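Local coordinates for protein putative marr-family transcriptional repressor (Streptomyces coelicolor, PDB 3ZPL) that binds DNA through a winged-helix domain as a MarR-family regulator and probably acts as a transcriptional repressor, at residues S32-E35 against A36-L40; L62-L65 against A66-R70; V93-L96 against E97-W101. One frame throughout, in Å; residues are numbered along the deposited sequence.

Contact 1: residues S32-E35 against A36-L40; sequences SYIE and AATLL
Thr38 turns its hydroxyl back onto the carbonyl of Ile34, one helical turn earlier, and the backbone of the same threonine grips that oxygen too. Thr38 OG1 lies 2.7 Å from Ile34 O and Thr38 N 2.9 Å from it, and the two donors come from opposite faces of the carbonyl plane. The hydroxyl reaches its place because OG1 sits beside the backbone N and anti to the carbonyl carbon (chi1 -52°), which brings it above the carbonyl plane and not onto a lone pair. This doubly held oxygen is the tight part of the contact. Around it the helix runs regularly: Ala36 N bonds to Ser32 O, Leu39 N to Glu35 O, and Ala37 N to Tyr33 O at 2.9 Å with a nearly straight N-H, 177°.

The buried side is that of Tyr33 and Ala37. The methyl CB of Ala37 stands over one face of the phenol ring, 4.3 Å from Tyr33 CZ, a slight touch within the chain; the second subunit completes the packing, its Ala37 on Tyr33 and its Tyr33 on Ala37. Further on, Leu40 packs on Ala140 and Val141 of helix 120-142.

The other flank is looser. Ile34 CG2 comes only within 4.0 Å of Thr38 OG1, the two side chains passing at a slant, and both residues remain partly exposed, though Ile34 also packs on His56 of the second subunit. Glu35 sends an extended chain away from the turn, with little but its CB near the following residues, and it packs on Lys83 of the second subunit. Tyr33 and the alanine beside it meet their counterparts across the dimer, which makes this turn of helix 24-52 part of the helical dimer interface characteristic of MarR-family proteins.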
ATOM      1  N   SER A  32     -13.274   1.275   0.885  1.00 54.76           N
ATOM      2  CA  SER A  32     -13.067   0.471  -0.313  1.00 55.65           C
ATOM      3  C   SER A  32     -11.735   0.805  -0.989  1.00 54.64           C
ATOM      4  O   SER A  32     -11.119  -0.067  -1.601  1.00 53.80           O
ATOM      5  CB  SER A  32     -14.259   0.588  -1.260  1.00 57.18           C
ATOM      6  OG  SER A  32     -14.400   1.895  -1.730  1.00 60.39           O
ATOM      7  N   TYR A  33     -11.254   2.034  -0.824  1.00 54.47           N
ATOM      8  CA  TYR A  33      -9.877   2.345  -1.222  1.00 55.56           C
ATOM      9  C   TYR A  33      -8.880   1.487  -0.440  1.00 56.15           C
ATOM     10  O   TYR A  33      -8.079   0.770  -1.023  1.00 55.46           O
ATOM     11  CB  TYR A  33      -9.531   3.812  -1.040  1.00 55.99           C
ATOM     12  CG  TYR A  33      -8.068   4.071  -1.292  1.00 59.88           C
ATOM     13  CD1 TYR A  33      -7.567   4.154  -2.588  1.00 61.73           C
ATOM     14  CD2 TYR A  33      -7.166   4.184  -0.231  1.00 61.81           C
ATOM     15  CE1 TYR A  33      -6.219   4.364  -2.829  1.00 64.85           C
ATOM     16  CE2 TYR A  33      -5.816   4.388  -0.459  1.00 64.24           C
ATOM     17  CZ  TYR A  33      -5.345   4.476  -1.761  1.00 66.51           C
ATOM     18  OH  TYR A  33      -4.001   4.688  -2.012  1.00 70.74           O
ATOM     19  N   ILE A  34      -8.951   1.554   0.887  1.00 51.55           N
ATOM     20  CA  ILE A  34      -8.025   0.795   1.761  1.00 50.92           C
ATOM     21  C   ILE A  34      -7.973  -0.680   1.393  1.00 49.49           C
ATOM     22  O   ILE A  34      -6.902  -1.231   1.231  1.00 47.89           O
ATOM     23  CB  ILE A  34      -8.395   0.893   3.262  1.00 50.78           C
ATOM     24  CG1 ILE A  34      -8.413   2.349   3.741  1.00 52.27           C
ATOM     25  CG2 ILE A  34      -7.401   0.114   4.103  1.00 50.00           C
ATOM     26  CD1 ILE A  34      -7.094   3.071   3.572  1.00 53.64           C
ATOM     27  N   GLU A  35      -9.136  -1.297   1.233  1.00 50.78           N
ATOM     28  CA  GLU A  35      -9.213  -2.721   0.909  1.00 51.83           C
ATOM     29  C   GLU A  35      -8.510  -2.985  -0.423  1.00 51.89           C
ATOM     30  O   GLU A  35      -7.632  -3.845  -0.526  1.00 51.88           O
ATOM     31  CB  GLU A  35     -10.676  -3.222   0.830  1.00 54.13           C
ATOM     32  CG  GLU A  35     -11.546  -2.951   2.061  1.00 56.32           C
ATOM     33  CD  GLU A  35     -12.922  -3.626   2.020  1.00 59.66           C
ATOM     34  OE1 GLU A  35     -13.393  -4.004   0.916  1.00 60.30           O
ATOM     35  OE2 GLU A  35     -13.535  -3.796   3.113  1.00 62.53           O
ATOM     36  N   ALA A  36      -8.913  -2.239  -1.444  1.00 53.25           N
ATOM     37  CA  ALA A  36      -8.387  -2.430  -2.794  1.00 53.87           C
ATOM     38  C   ALA A  36      -6.880  -2.381  -2.777  1.00 53.90           C
ATOM     39  O   ALA A  36      -6.195  -3.318  -3.214  1.00 56.78           O
ATOM     40  CB  ALA A  36      -8.942  -1.378  -3.726  1.00 54.49           C
ATOM     41  N   ALA A  37      -6.358  -1.298  -2.227  1.00 53.02           N
ATOM     42  CA  ALA A  37      -4.916  -1.104  -2.159  1.00 50.81           C
ATOM     43  C   ALA A  37      -4.233  -2.238  -1.418  1.00 49.89           C
ATOM     44  O   ALA A  37      -3.189  -2.732  -1.858  1.00 50.91           O
ATOM     45  CB  ALA A  37      -4.601   0.227  -1.495  1.00 50.91           C
ATOM     46  N   THR A  38      -4.795  -2.633  -0.278  1.00 48.25           N
ATOM     47  CA  THR A  38      -4.176  -3.667   0.540  1.00 46.38           C
ATOM     48  C   THR A  38      -4.222  -4.999  -0.190  1.00 47.95           C
ATOM     49  O   THR A  38      -3.297  -5.802  -0.037  1.00 50.28           O
ATOM     50  CB  THR A  38      -4.842  -3.804   1.922  1.00 45.18           C
ATOM     51  OG1 THR A  38      -4.900  -2.529   2.566  1.00 42.64           O
ATOM     52  CG2 THR A  38      -4.063  -4.778   2.821  1.00 44.53           C
ATOM     53  N   LEU A  39      -5.271  -5.228  -0.993  1.00 48.23           N
ATOM     54  CA  LEU A  39      -5.416  -6.476  -1.760  1.00 49.27           C
ATOM     55  C   LEU A  39      -4.516  -6.483  -2.986  1.00 50.49           C
ATOM     56  O   LEU A  39      -3.956  -7.515  -3.324  1.00 49.84           O
ATOM     57  CB  LEU A  39      -6.868  -6.712  -2.207  1.00 51.61           C
ATOM     58  CG  LEU A  39      -7.899  -7.117  -1.147  1.00 52.78           C
ATOM     59  CD1 LEU A  39      -9.283  -6.919  -1.702  1.00 56.02           C
ATOM     60  CD2 LEU A  39      -7.721  -8.550  -0.676  1.00 52.50           C
ATOM     61  N   LEU A  40      -4.409  -5.344  -3.673  1.00 51.80           N
ATOM     62  CA  LEU A  40      -3.479  -5.231  -4.793  1.00 52.59           C
ATOM     63  C   LEU A  40      -2.017  -5.471  -4.366  1.00 51.45           C
ATOM     64  O   LEU A  40      -1.339  -6.311  -4.960  1.00 51.96           O
ATOM     65  CB  LEU A  40      -3.578  -3.864  -5.467  1.00 53.66           C
ATOM     66  CG  LEU A  40      -4.256  -3.823  -6.823  1.00 57.08           C
ATOM     67  CD1 LEU A  40      -4.268  -2.390  -7.339  1.00 57.18           C
ATOM     68  CD2 LEU A  40      -3.578  -4.753  -7.833  1.00 58.49           C
TER

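Contact 2: residues L62-L65 against A66-R70; sequences LVKL and AESPR
From Leu62 to Ser68 the backbone winds out of helix 56-66, with Ala66 N bonded to Leu62 O at 2.9 Å and Glu67 N to Val63 O at 3.1 Å before the spacing shortens and Ser68 N takes Leu65 O, three residues back, at 2.7 Å.

Ser68, just past the helix, also bonds through its side chain. Its hydroxyl OG donates to Lys64 O at 2.6 Å, tilted from the carbonyl plane, so that a carbonyl of the last turn is held by a side chain. The chi1 of -57° sets OG beside its own backbone N, within bonding distance of Lys64 O.

Toward the solvent side Lys64 and Glu67 cross at about a right angle. The lysine starts with CG anti to the backbone N, then bends at chi2 (48°), and this kink carries its aliphatic part across the carboxylate: Lys64 CD is 3.5 Å from Glu67 OE1. Lys64 NZ makes a long salt bridge of 3.6 Å to the same Glu67 OE1, and the lysine is shared with Tyr81 in a cation-pi contact.

The inward side is apolar. Leu65 lies against Leu73 of strand 72-74 and Leu118 of strand 114-118, while Leu62 and Ala66 meet Leu126 of helix 120-142. The whole is a helix C-terminus handing over to the first strand of the small antiparallel sheet, as in the winged-helix domain of MarR proteins.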
ATOM      1  N   LEU A  62      14.149  -2.026 -10.274  1.00 50.93           N
ATOM      2  CA  LEU A  62      14.750  -2.560 -11.494  1.00 50.90           C
ATOM      3  C   LEU A  62      14.145  -1.949 -12.736  1.00 52.01           C
ATOM      4  O   LEU A  62      14.848  -1.610 -13.670  1.00 54.59           O
ATOM      5  CB  LEU A  62      14.581  -4.062 -11.562  1.00 51.28           C
ATOM      6  CG  LEU A  62      15.133  -4.865 -10.391  1.00 50.86           C
ATOM      7  CD1 LEU A  62      15.282  -6.309 -10.825  1.00 51.86           C
ATOM      8  CD2 LEU A  62      16.460  -4.316  -9.896  1.00 50.87           C
ATOM      9  N   VAL A  63      12.831  -1.802 -12.742  1.00 54.20           N
ATOM     10  CA  VAL A  63      12.122  -1.208 -13.877  1.00 56.42           C
ATOM     11  C   VAL A  63      12.578   0.225 -14.119  1.00 58.31           C
ATOM     12  O   VAL A  63      12.828   0.626 -15.258  1.00 61.26           O
ATOM     13  CB  VAL A  63      10.601  -1.234 -13.646  1.00 56.42           C
ATOM     14  CG1 VAL A  63       9.865  -0.414 -14.696  1.00 57.11           C
ATOM     15  CG2 VAL A  63      10.107  -2.669 -13.657  1.00 56.07           C
ATOM     16  N   LYS A  64      12.729   0.999 -13.054  1.00 57.45           N
ATOM     17  CA  LYS A  64      13.147   2.373 -13.248  1.00 56.28           C
ATOM     18  C   LYS A  64      14.585   2.491 -13.770  1.00 53.90           C
ATOM     19  O   LYS A  64      14.891   3.419 -14.524  1.00 54.29           O
ATOM     20  CB  LYS A  64      12.972   3.203 -11.990  1.00 55.57           C
ATOM     21  CG  LYS A  64      13.170   4.682 -12.258  1.00 56.99           C
ATOM     22  CD  LYS A  64      12.395   5.182 -13.468  1.00 57.72           C
ATOM     23  CE  LYS A  64      12.774   6.611 -13.793  1.00 60.20           C
ATOM     24  NZ  LYS A  64      12.120   7.059 -15.054  1.00 62.46           N
ATOM     25  N   LEU A  65      15.469   1.586 -13.350  1.00 51.73           N
ATOM     26  CA  LEU A  65      16.878   1.596 -13.827  1.00 50.48           C
ATOM     27  C   LEU A  65      16.933   1.148 -15.278  1.00 52.30           C
ATOM     28  O   LEU A  65      17.511   1.832 -16.128  1.00 51.96           O
ATOM     29  CB  LEU A  65      17.747   0.669 -12.989  1.00 48.68           C
ATOM     30  CG  LEU A  65      17.876   1.003 -11.505  1.00 47.19           C
ATOM     31  CD1 LEU A  65      18.789  -0.002 -10.831  1.00 47.73           C
ATOM     32  CD2 LEU A  65      18.391   2.419 -11.317  1.00 46.87           C
ATOM     33  N   ALA A  66      16.263   0.032 -15.567  1.00 53.27           N
ATOM     34  CA  ALA A  66      16.079  -0.445 -16.945  1.00 56.43           C
ATOM     35  C   ALA A  66      15.614   0.657 -17.915  1.00 57.05           C
ATOM     36  O   ALA A  66      15.994   0.670 -19.074  1.00 57.96           O
ATOM     37  CB  ALA A  66      15.092  -1.607 -16.962  1.00 56.62           C
ATOM     38  N   GLU A  67      14.796   1.569 -17.408  1.00 58.44           N
ATOM     39  CA  GLU A  67      14.327   2.721 -18.170  1.00 61.57           C
ATOM     40  C   GLU A  67      15.308   3.882 -18.235  1.00 61.21           C
ATOM     41  O   GLU A  67      15.148   4.764 -19.068  1.00 62.80           O
ATOM     42  CB  GLU A  67      13.047   3.269 -17.544  1.00 63.21           C
ATOM     43  CG  GLU A  67      11.782   2.503 -17.855  1.00 64.76           C
ATOM     44  CD  GLU A  67      10.567   3.248 -17.356  1.00 68.08           C
ATOM     45  OE1 GLU A  67      10.689   3.946 -16.300  1.00 65.56           O
ATOM     46  OE2 GLU A  67       9.497   3.142 -18.024  1.00 71.99           O
ATOM     47  N   SER A  68      16.286   3.912 -17.342  1.00 59.98           N
ATOM     48  CA  SER A  68      17.172   5.065 -17.235  1.00 61.44           C
ATOM     49  C   SER A  68      18.281   5.069 -18.271  1.00 62.96           C
ATOM     50  O   SER A  68      18.623   4.029 -18.843  1.00 64.73           O
ATOM     51  CB  SER A  68      17.806   5.109 -15.845  1.00 61.29           C
ATOM     52  OG  SER A  68      16.810   5.146 -14.842  1.00 61.83           O
ATOM     53  N   PRO A  69      18.874   6.244 -18.505  1.00 65.51           N
ATOM     54  CA  PRO A  69      20.059   6.277 -19.363  1.00 66.45           C
ATOM     55  C   PRO A  69      21.163   5.462 -18.729  1.00 66.64           C
ATOM     56  O   PRO A  69      21.355   5.509 -17.515  1.00 69.55           O
ATOM     57  CB  PRO A  69      20.430   7.768 -19.415  1.00 66.94           C
ATOM     58  CG  PRO A  69      19.169   8.489 -19.088  1.00 67.78           C
ATOM     59  CD  PRO A  69      18.434   7.599 -18.116  1.00 66.10           C
ATOM     60  N   ARG A  70      21.862   4.689 -19.546  1.00 69.09           N
ATOM     61  CA  ARG A  70      22.942   3.800 -19.089  1.00 67.49           C
ATOM     62  C   ARG A  70      22.523   2.844 -17.961  1.00 65.83           C
ATOM     63  O   ARG A  70      23.368   2.330 -17.223  1.00 66.83           O
ATOM     64  CB  ARG A  70      24.171   4.625 -18.705  1.00 68.11           C
ATOM     65  CG  ARG A  70      24.770   5.414 -19.865  1.00 69.08           C
ATOM     66  CD  ARG A  70      26.000   6.172 -19.415  1.00 68.98           C
ATOM     67  NE  ARG A  70      27.044   5.251 -18.979  1.00 67.93           N
ATOM     68  CZ  ARG A  70      28.149   5.610 -18.330  1.00 68.72           C
ATOM     69  NH1 ARG A  70      28.378   6.887 -18.023  1.00 69.01           N
ATOM     70  NH2 ARG A  70      29.035   4.679 -17.982  1.00 69.18           N
TER

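Contact 3: residues V93-L96 against E97-W101; sequences VARL and EKNGW. With nucleotides of chain D.
Leu96 and Trp101 cross at about a right angle at the C-terminal end of helix 86-98, the second helix of the helix-turn-helix and the DNA recognition helix of the winged-helix fold. Arg95, next along that helix, leaves in another direction: CG anti to the backbone N (chi1 -169°), with bends at chi2 and chi3, swings it out to DNA, where the phosphate of DT12 of chain D sits at the guanidinium's edge. Arg95 NH2 donates to OP1 of that nucleotide at 2.8 Å, and Arg95 NE adds weak bonds to its OP1 and OP2. NH2 also bonds Gly53 O, which steadies the group, while Arg95 NH1 lies 3.1 Å from Asn99 OD1. A leucine at Arg95 would probably cost the phosphate this charged partner and Gly53 O the donor that NH2 provides.

Gly100, with positive phi, closes the helix in a Schellman motif, and Trp101 N bonds to Leu96 O at 3.0 Å. The leucine methyl meets the indole at its edge, near the ring plane, and at that edge Leu96 CD2 is 4.0 Å from Trp101 CD1.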
ATOM      1  N   VAL A  93      18.937  -2.170  -2.114  1.00 38.89           N
ATOM      2  CA  VAL A  93      20.032  -2.365  -3.068  1.00 41.14           C
ATOM      3  C   VAL A  93      21.160  -3.300  -2.534  1.00 42.93           C
ATOM      4  O   VAL A  93      21.825  -3.970  -3.326  1.00 43.32           O
ATOM      5  CB  VAL A  93      20.587  -1.022  -3.546  1.00 41.47           C
ATOM      6  CG1 VAL A  93      21.792  -1.221  -4.450  1.00 43.97           C
ATOM      7  CG2 VAL A  93      19.499  -0.263  -4.282  1.00 41.34           C
ATOM      8  N   ALA A  94      21.358  -3.378  -1.210  1.00 41.69           N
ATOM      9  CA  ALA A  94      22.273  -4.381  -0.659  1.00 41.72           C
ATOM     10  C   ALA A  94      21.761  -5.759  -1.001  1.00 43.45           C
ATOM     11  O   ALA A  94      22.534  -6.660  -1.369  1.00 48.03           O
ATOM     12  CB  ALA A  94      22.398  -4.245   0.844  1.00 40.46           C
ATOM     13  N   ARG A  95      20.446  -5.915  -0.920  1.00 54.63           N
ATOM     14  CA  ARG A  95      19.801  -7.199  -1.137  1.00 53.83           C
ATOM     15  C   ARG A  95      19.820  -7.563  -2.638  1.00 52.69           C
ATOM     16  O   ARG A  95      20.053  -8.718  -2.985  1.00 50.48           O
ATOM     17  CB  ARG A  95      18.365  -7.168  -0.578  1.00 54.99           C
ATOM     18  CG  ARG A  95      17.647  -8.509  -0.497  1.00 56.23           C
ATOM     19  CD  ARG A  95      16.915  -8.845  -1.804  1.00 58.74           C
ATOM     20  NE  ARG A  95      15.676  -9.625  -1.628  1.00 60.54           N
ATOM     21  CZ  ARG A  95      15.006 -10.216  -2.623  1.00 61.90           C
ATOM     22  NH1 ARG A  95      15.448 -10.156  -3.878  1.00 61.79           N
ATOM     23  NH2 ARG A  95      13.896 -10.904  -2.366  1.00 63.87           N
ATOM     24  N   LEU A  96      19.578  -6.570  -3.500  1.00 52.42           N
ATOM     25  CA  LEU A  96      19.584  -6.783  -4.947  1.00 51.77           C
ATOM     26  C   LEU A  96      20.998  -7.016  -5.491  1.00 53.12           C
ATOM     27  O   LEU A  96      21.203  -7.799  -6.434  1.00 54.80           O
ATOM     28  CB  LEU A  96      18.930  -5.603  -5.654  1.00 51.26           C
ATOM     29  CG  LEU A  96      17.452  -5.336  -5.321  1.00 52.50           C
ATOM     30  CD1 LEU A  96      17.009  -3.994  -5.885  1.00 54.10           C
ATOM     31  CD2 LEU A  96      16.561  -6.439  -5.851  1.00 53.41           C
ATOM     32  N   GLU A  97      21.968  -6.314  -4.909  1.00 54.25           N
ATOM     33  CA  GLU A  97      23.365  -6.507  -5.230  1.00 54.41           C
ATOM     34  C   GLU A  97      23.783  -7.915  -4.866  1.00 54.48           C
ATOM     35  O   GLU A  97      24.471  -8.586  -5.654  1.00 56.17           O
ATOM     36  CB  GLU A  97      24.217  -5.481  -4.475  1.00 56.80           C
ATOM     37  CG  GLU A  97      25.673  -5.418  -4.905  1.00 59.23           C
ATOM     38  CD  GLU A  97      26.390  -4.212  -4.327  1.00 62.21           C
ATOM     39  OE1 GLU A  97      26.247  -3.967  -3.109  1.00 63.92           O
ATOM     40  OE2 GLU A  97      27.107  -3.513  -5.088  1.00 64.70           O
ATOM     41  N   LYS A  98      23.375  -8.371  -3.680  1.00 54.02           N
ATOM     42  CA  LYS A  98      23.672  -9.744  -3.241  1.00 55.61           C
ATOM     43  C   LYS A  98      23.209 -10.768  -4.256  1.00 55.45           C
ATOM     44  O   LYS A  98      24.006 -11.587  -4.690  1.00 58.94           O
ATOM     45  CB  LYS A  98      23.106 -10.039  -1.846  1.00 56.83           C
ATOM     46  CG  LYS A  98      24.039  -9.529  -0.758  1.00 59.44           C
ATOM     47  CD  LYS A  98      23.626 -10.025   0.619  1.00 61.91           C
ATOM     48  CE  LYS A  98      24.517  -9.451   1.726  1.00 65.91           C
ATOM     49  NZ  LYS A  98      24.645  -7.965   1.639  1.00 66.57           N
ATOM     50  N   ASN A  99      21.955 -10.705  -4.695  1.00 54.78           N
ATOM     51  CA  ASN A  99      21.530 -11.662  -5.698  1.00 58.20           C
ATOM     52  C   ASN A  99      21.941 -11.326  -7.141  1.00 57.59           C
ATOM     53  O   ASN A  99      21.604 -12.051  -8.065  1.00 60.94           O
ATOM     54  CB  ASN A  99      20.043 -12.113  -5.567  1.00 60.65           C
ATOM     55  CG  ASN A  99      19.096 -11.009  -5.212  1.00 60.41           C
ATOM     56  OD1 ASN A  99      18.408 -11.079  -4.195  1.00 61.41           O
ATOM     57  ND2 ASN A  99      19.047  -9.983  -6.034  1.00 61.82           N
ATOM     58  N   GLY A 100      22.681 -10.249  -7.335  1.00 56.05           N
ATOM     59  CA  GLY A 100      23.336  -9.999  -8.616  1.00 56.53           C
ATOM     60  C   GLY A 100      22.552  -9.220  -9.651  1.00 56.82           C
ATOM     61  O   GLY A 100      23.017  -9.065 -10.780  1.00 58.16           O
ATOM     62  N   TRP A 101      21.377  -8.703  -9.291  1.00 56.98           N
ATOM     63  CA  TRP A 101      20.565  -7.981 -10.261  1.00 57.37           C
ATOM     64  C   TRP A 101      20.990  -6.493 -10.350  1.00 53.89           C
ATOM     65  O   TRP A 101      20.579  -5.770 -11.269  1.00 54.47           O
ATOM     66  CB  TRP A 101      19.066  -8.073  -9.929  1.00 60.75           C
ATOM     67  CG  TRP A 101      18.398  -9.312  -9.469  1.00 65.52           C
ATOM     68  CD1 TRP A 101      17.637  -9.392  -8.348  1.00 66.80           C
ATOM     69  CD2 TRP A 101      18.313 -10.590 -10.100  1.00 70.02           C
ATOM     70  NE1 TRP A 101      17.121 -10.643  -8.197  1.00 69.49           N
ATOM     71  CE2 TRP A 101      17.509 -11.404  -9.263  1.00 71.93           C
ATOM     72  CE3 TRP A 101      18.853 -11.145 -11.270  1.00 73.77           C
ATOM     73  CZ2 TRP A 101      17.225 -12.734  -9.555  1.00 78.19           C
ATOM     74  CZ3 TRP A 101      18.566 -12.485 -11.564  1.00 79.95           C
ATOM     75  CH2 TRP A 101      17.752 -13.260 -10.707  1.00 81.86           C
TER
ATOM     76  P    DT D  12      13.642  -9.494   1.418  1.00 55.71           P
ATOM     77  OP1  DT D  12      13.128  -9.632   0.021  1.00 56.68           O
ATOM     78  OP2  DT D  12      15.097  -9.372   1.719  1.00 54.23           O
ATOM     79  O5'  DT D  12      12.994  -8.217   2.114  1.00 52.76           O
ATOM     80  C5'  DT D  12      11.581  -8.051   2.095  1.00 51.53           C
ATOM     81  C4'  DT D  12      11.212  -6.940   3.041  1.00 50.12           C
ATOM     82  O4'  DT D  12      11.626  -7.276   4.381  1.00 51.35           O
ATOM     83  C3'  DT D  12      11.865  -5.594   2.719  1.00 47.88           C
ATOM     84  O3'  DT D  12      10.789  -4.742   2.330  1.00 47.28           O
ATOM     85  C2'  DT D  12      12.584  -5.207   4.003  1.00 47.63           C
ATOM     86  C1'  DT D  12      11.917  -6.072   5.051  1.00 47.94           C
ATOM     87  N1   DT D  12      12.745  -6.397   6.232  1.00 48.68           N
ATOM     88  C2   DT D  12      12.311  -5.991   7.477  1.00 48.27           C
ATOM     89  O2   DT D  12      11.269  -5.384   7.654  1.00 49.35           O
ATOM     90  N3   DT D  12      13.147  -6.331   8.513  1.00 45.85           N
ATOM     91  C4   DT D  12      14.341  -7.020   8.428  1.00 46.13           C
ATOM     92  O4   DT D  12      14.969  -7.281   9.450  1.00 47.22           O
ATOM     93  C5   DT D  12      14.735  -7.411   7.092  1.00 45.56           C
ATOM     94  C7   DT D  12      16.018  -8.153   6.900  1.00 46.33           C
ATOM     95  C6   DT D  12      13.933  -7.077   6.074  1.00 47.08           C
TER

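How the contacts relate
Contact 1 sits apart from the other two, about 28 and 30 Å from them between centres and on the opposite side of the chain's centre; it belongs to the dimer helix and borrows much of its packing from the second subunit. Contacts 2 and 3 are two helix ends of one winged-helix domain, about 15 Å apart between centres, and they touch: Leu62 CD2 is 4.1 Å from Leu96 CD1. Each is partly buried, with leucines inward and polar groups outward. The chemistry diverges there: 62-70 carries a lysine–glutamate pair toward the solvent side, whereas 93-101 turns its arginine to the DNA backbone, and contact 1 relies on a tyrosine against alanine and a threonine hydroxyl on the backbone.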